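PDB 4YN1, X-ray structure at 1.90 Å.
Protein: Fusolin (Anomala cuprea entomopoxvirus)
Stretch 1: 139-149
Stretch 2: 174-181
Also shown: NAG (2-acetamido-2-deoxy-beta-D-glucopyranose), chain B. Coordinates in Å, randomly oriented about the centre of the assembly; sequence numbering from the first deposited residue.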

# COMPACT_ATOMS: atom_id res chain seq x y z
N CYS A 139 -1.35 7.76 -9.97
CA CYS A 139 -1.94 7.53 -11.28
C CYS A 139 -3.48 7.69 -11.20
O CYS A 139 -4.17 6.82 -10.70
N PRO A 140 -4.03 8.86 -11.57
CA PRO A 140 -5.48 9.08 -11.48
C PRO A 140 -6.19 8.44 -12.68
O PRO A 140 -5.73 8.58 -13.83
N THR A 141 -7.27 7.72 -12.44
CA THR A 141 -8.09 7.15 -13.53
C THR A 141 -9.34 8.01 -13.80
O THR A 141 -10.09 7.70 -14.71
N ALA A 142 -9.58 9.00 -12.97
CA ALA A 142 -10.62 10.01 -13.12
C ALA A 142 -10.06 11.29 -12.50
O ALA A 142 -9.38 11.22 -11.49
N ILE A 143 -10.36 12.43 -13.09
CA ILE A 143 -9.88 13.71 -12.58
C ILE A 143 -10.97 14.37 -11.76
O ILE A 143 -11.95 14.88 -12.28
N HIS A 144 -10.79 14.30 -10.46
CA HIS A 144 -11.70 14.83 -9.47
C HIS A 144 -10.95 15.95 -8.78
O HIS A 144 -9.99 15.66 -8.06
N GLU A 145 -11.25 17.20 -9.13
CA GLU A 145 -10.65 18.39 -8.53
C GLU A 145 -11.83 19.27 -8.08
O GLU A 145 -12.90 19.21 -8.70
N PRO A 146 -11.73 19.97 -6.96
CA PRO A 146 -10.55 20.17 -6.10
C PRO A 146 -10.29 18.99 -5.17
O PRO A 146 -11.21 18.29 -4.77
N SER A 147 -9.02 18.78 -4.83
CA SER A 147 -8.64 17.68 -3.97
C SER A 147 -7.27 17.95 -3.39
O SER A 147 -6.59 18.88 -3.83
N TYR A 148 -6.85 17.10 -2.45
CA TYR A 148 -5.54 17.23 -1.83
C TYR A 148 -5.01 15.88 -1.42
O TYR A 148 -5.76 14.90 -1.41
N PHE A 149 -3.73 15.81 -1.18
CA PHE A 149 -3.04 14.58 -0.80
C PHE A 149 -2.44 14.69 0.58
O PHE A 149 -1.79 15.69 0.88
N PHE A 174 3.39 14.52 4.69
CA PHE A 174 3.08 15.38 3.55
C PHE A 174 1.62 15.73 3.58
O PHE A 174 0.78 14.88 3.86
N ASN A 175 1.31 16.99 3.29
CA ASN A 175 -0.06 17.43 3.24
C ASN A 175 -0.13 18.62 2.32
O ASN A 175 0.27 19.71 2.72
N SER A 176 -0.64 18.43 1.09
CA SER A 176 -0.66 19.53 0.12
C SER A 176 -1.58 19.25 -1.05
O SER A 176 -1.83 18.10 -1.41
N THR A 177 -2.01 20.33 -1.70
CA THR A 177 -2.68 20.22 -2.99
C THR A 177 -1.50 20.00 -3.92
O THR A 177 -0.39 20.41 -3.61
N VAL A 178 -1.71 19.24 -4.98
CA VAL A 178 -0.68 18.83 -5.93
C VAL A 178 -1.18 19.11 -7.35
O VAL A 178 -2.28 18.65 -7.67
N PRO A 179 -0.39 19.75 -8.23
CA PRO A 179 -0.86 19.98 -9.61
C PRO A 179 -0.83 18.72 -10.46
O PRO A 179 0.06 17.90 -10.31
N LEU A 180 -1.79 18.62 -11.39
CA LEU A 180 -1.84 17.57 -12.39
C LEU A 180 -0.82 17.90 -13.46
O LEU A 180 -0.87 19.00 -14.02
N VAL A 181 0.08 16.98 -13.75
CA VAL A 181 1.17 17.18 -14.71
C VAL A 181 1.20 16.08 -15.74
O VAL A 181 0.65 15.02 -15.53

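The apolar centre of the contact is Phe149, the residue most covered by the opposite stretch. Its chi1 is m (-75°) and its chi2 is 88°. Phe149 CD1 lies 3.7 Å from Val178 CG2. Val178 points toward the first stretch with chi1 t. Phe149 also meets Phe174, with Phe149 CB 4.2 Å from Phe174 CE1. The CA-to-CB bond of Phe174 runs sideways, but its t rotamer brings the ring nearer. Phe149 O sits at the edge of that ring, 3.8 Å from Phe174 CD1.

A second apolar patch forms around Leu180, which points toward the first stretch with chi1 t and chi2 p. Ile143 CD1 lies near both Leu180 methyls, 3.7 Å from Leu180 CD2 and 3.8 Å from Leu180 CD1. Leu180 CD1 is also 4.3 Å from Pro140 CG. The CA-to-CB bonds of Ile143 and Pro140 both point toward the second stretch. Ile143 is m at both chi1 and chi2, and the Pro140 ring is C-gamma endo.

The backbone holds the strands in antiparallel register at Phe149 and Ser176. Phe149 N donates to Ser176 O at 3.0 Å, and Ser176 N donates to Phe149 O at 3.0 Å. The CB atoms of this pair lie on the same face of the sheet. Phe149 O also receives a CA-H...O contact from Asn175 CA at 3.4 Å. Ser176, with chi1 t, turns its hydroxyl to its own stretch: Ser176 OG donates to Thr177 O at 2.8 Å.

The CA-to-CB bond of Tyr148 points sideways, and its chi1 is p. Tyr148 CB is 4.0 Å from Thr177 CG2, and Tyr148 CD2 is 3.7 Å from Asn175 OD1. Thr177, also p, places CG2 3.6 Å from Ser147 O. Asn175 has chi1 t, and its side-chain end comes nearer the first stretch than its sideways CB suggests. It is glycosylated: Asn175 ND2 is bonded to NAG C1 at 1.4 Å.

At the polar edge, Glu145 points toward the second stretch with chi1 m and chi2 t. Glu145 OE2 lies 3.9 Å from Leu180 CB. Waters fill the gap where direct hydrogen bonds are absent. Water 1 donates to Glu145 OE2 at 2.9 Å and accepts from Leu180 N at 3.0 Å. Water 2 lies 2.8 Å from Val178 O, to which it can donate, and its bond to Glu145 OE2 at 3.2 Å is weak. Water 3 accepts from Val178 N at 2.9 Å and lies 2.7 Å from Ser147 O, a possible acceptor for it.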

# COMPACT_ATOMS: atom_id res chain seq x y z
CB CYS A 139 -1.52 6.14 -11.73
SG CYS A 139 -2.06 5.68 -13.39
CB PRO A 140 -5.59 10.59 -11.50
CG PRO A 140 -4.49 11.01 -12.36
CD PRO A 140 -3.39 10.03 -12.19
CB THR A 141 -8.39 5.69 -13.29
OG1 THR A 141 -9.14 5.53 -12.10
CG2 THR A 141 -7.13 4.87 -13.17
CB ALA A 142 -11.88 9.58 -12.39
CB ILE A 143 -9.36 14.62 -13.70
CG1 ILE A 143 -8.27 13.94 -14.55
CG2 ILE A 143 -8.82 15.94 -13.11
CD1 ILE A 143 -6.97 13.55 -13.79
CB HIS A 144 -12.01 13.73 -8.43
CG HIS A 144 -12.67 12.49 -8.97
ND1 HIS A 144 -13.58 12.55 -10.01
CD2 HIS A 144 -12.60 11.21 -8.52
CE1 HIS A 144 -14.05 11.32 -10.15
NE2 HIS A 144 -13.47 10.48 -9.28
CB GLU A 145 -9.70 19.12 -9.48
CG GLU A 145 -8.44 18.28 -9.75
CD GLU A 145 -7.30 18.90 -10.54
OE1 GLU A 145 -7.48 20.01 -11.09
OE2 GLU A 145 -6.22 18.26 -10.61
CB PRO A 146 -10.93 21.45 -5.32
CG PRO A 146 -12.39 21.35 -5.17
CD PRO A 146 -12.88 20.78 -6.48
CB SER A 147 -8.61 16.37 -4.78
OG SER A 147 -7.52 16.42 -5.70
CB TYR A 148 -5.53 18.23 -0.66
CG TYR A 148 -6.33 17.77 0.55
CD1 TYR A 148 -7.71 17.73 0.51
CD2 TYR A 148 -5.69 17.40 1.73
CE1 TYR A 148 -8.45 17.40 1.63
CE2 TYR A 148 -6.43 16.96 2.83
CZ TYR A 148 -7.82 17.00 2.79
OH TYR A 148 -8.61 16.56 3.81
CB PHE A 149 -1.88 14.27 -1.75
CG PHE A 149 -2.30 13.74 -3.09
CD1 PHE A 149 -2.60 14.60 -4.13
CD2 PHE A 149 -2.46 12.37 -3.30
CE1 PHE A 149 -2.99 14.10 -5.38
CE2 PHE A 149 -2.86 11.88 -4.54
CZ PHE A 149 -3.08 12.74 -5.59
CB PHE A 174 3.45 14.62 2.26
CG PHE A 174 3.22 15.38 0.98
CD1 PHE A 174 1.96 15.46 0.42
CD2 PHE A 174 4.26 16.05 0.35
CE1 PHE A 174 1.75 16.16 -0.77
CE2 PHE A 174 4.06 16.74 -0.84
CZ PHE A 174 2.79 16.81 -1.38
CB ASN A 175 -0.57 17.76 4.64
CG ASN A 175 -2.00 18.24 4.69
OD1 ASN A 175 -2.72 18.26 3.68
ND2 ASN A 175 -2.47 18.60 5.88
CB SER A 176 0.76 19.74 -0.44
OG SER A 176 0.87 20.95 -1.18
CB THR A 177 -3.50 21.49 -3.32
OG1 THR A 177 -2.63 22.60 -3.19
CG2 THR A 177 -4.68 21.66 -2.44
CB VAL A 178 -0.37 17.31 -5.76
CG1 VAL A 178 0.64 16.83 -6.82
CG2 VAL A 178 0.16 17.02 -4.35
CB PRO A 179 0.13 21.02 -10.16
CG PRO A 179 1.38 20.79 -9.40
CD PRO A 179 0.95 20.34 -8.02
CB LEU A 180 -3.26 17.51 -12.98
CG LEU A 180 -3.55 16.41 -13.96
CD1 LEU A 180 -3.47 15.04 -13.30
CD2 LEU A 180 -4.94 16.59 -14.56
CB VAL A 181 2.55 17.33 -14.01
CG1 VAL A 181 2.61 18.60 -13.13
CG2 VAL A 181 2.92 16.08 -13.19
C1 NAG B . -3.81 19.09 6.05
C2 NAG B . -4.35 18.84 7.45
C3 NAG B . -5.76 19.42 7.53
C4 NAG B . -5.75 20.90 7.15
C5 NAG B . -5.09 21.07 5.78
C6 NAG B . -4.93 22.51 5.35
C7 NAG B . -3.87 16.86 8.80
C8 NAG B . -3.93 15.36 8.87
N2 NAG B . -4.38 17.41 7.71
O3 NAG B . -6.30 19.24 8.84
O4 NAG B . -7.08 21.40 7.07
O5 NAG B . -3.77 20.51 5.84
O6 NAG B . -4.20 23.26 6.31
O7 NAG B . -3.38 17.53 9.69
O HOH W 1 -4.26 20.30 -11.15
O HOH W 2 -5.06 19.04 -7.69
O HOH W 3 -4.36 18.07 -5.17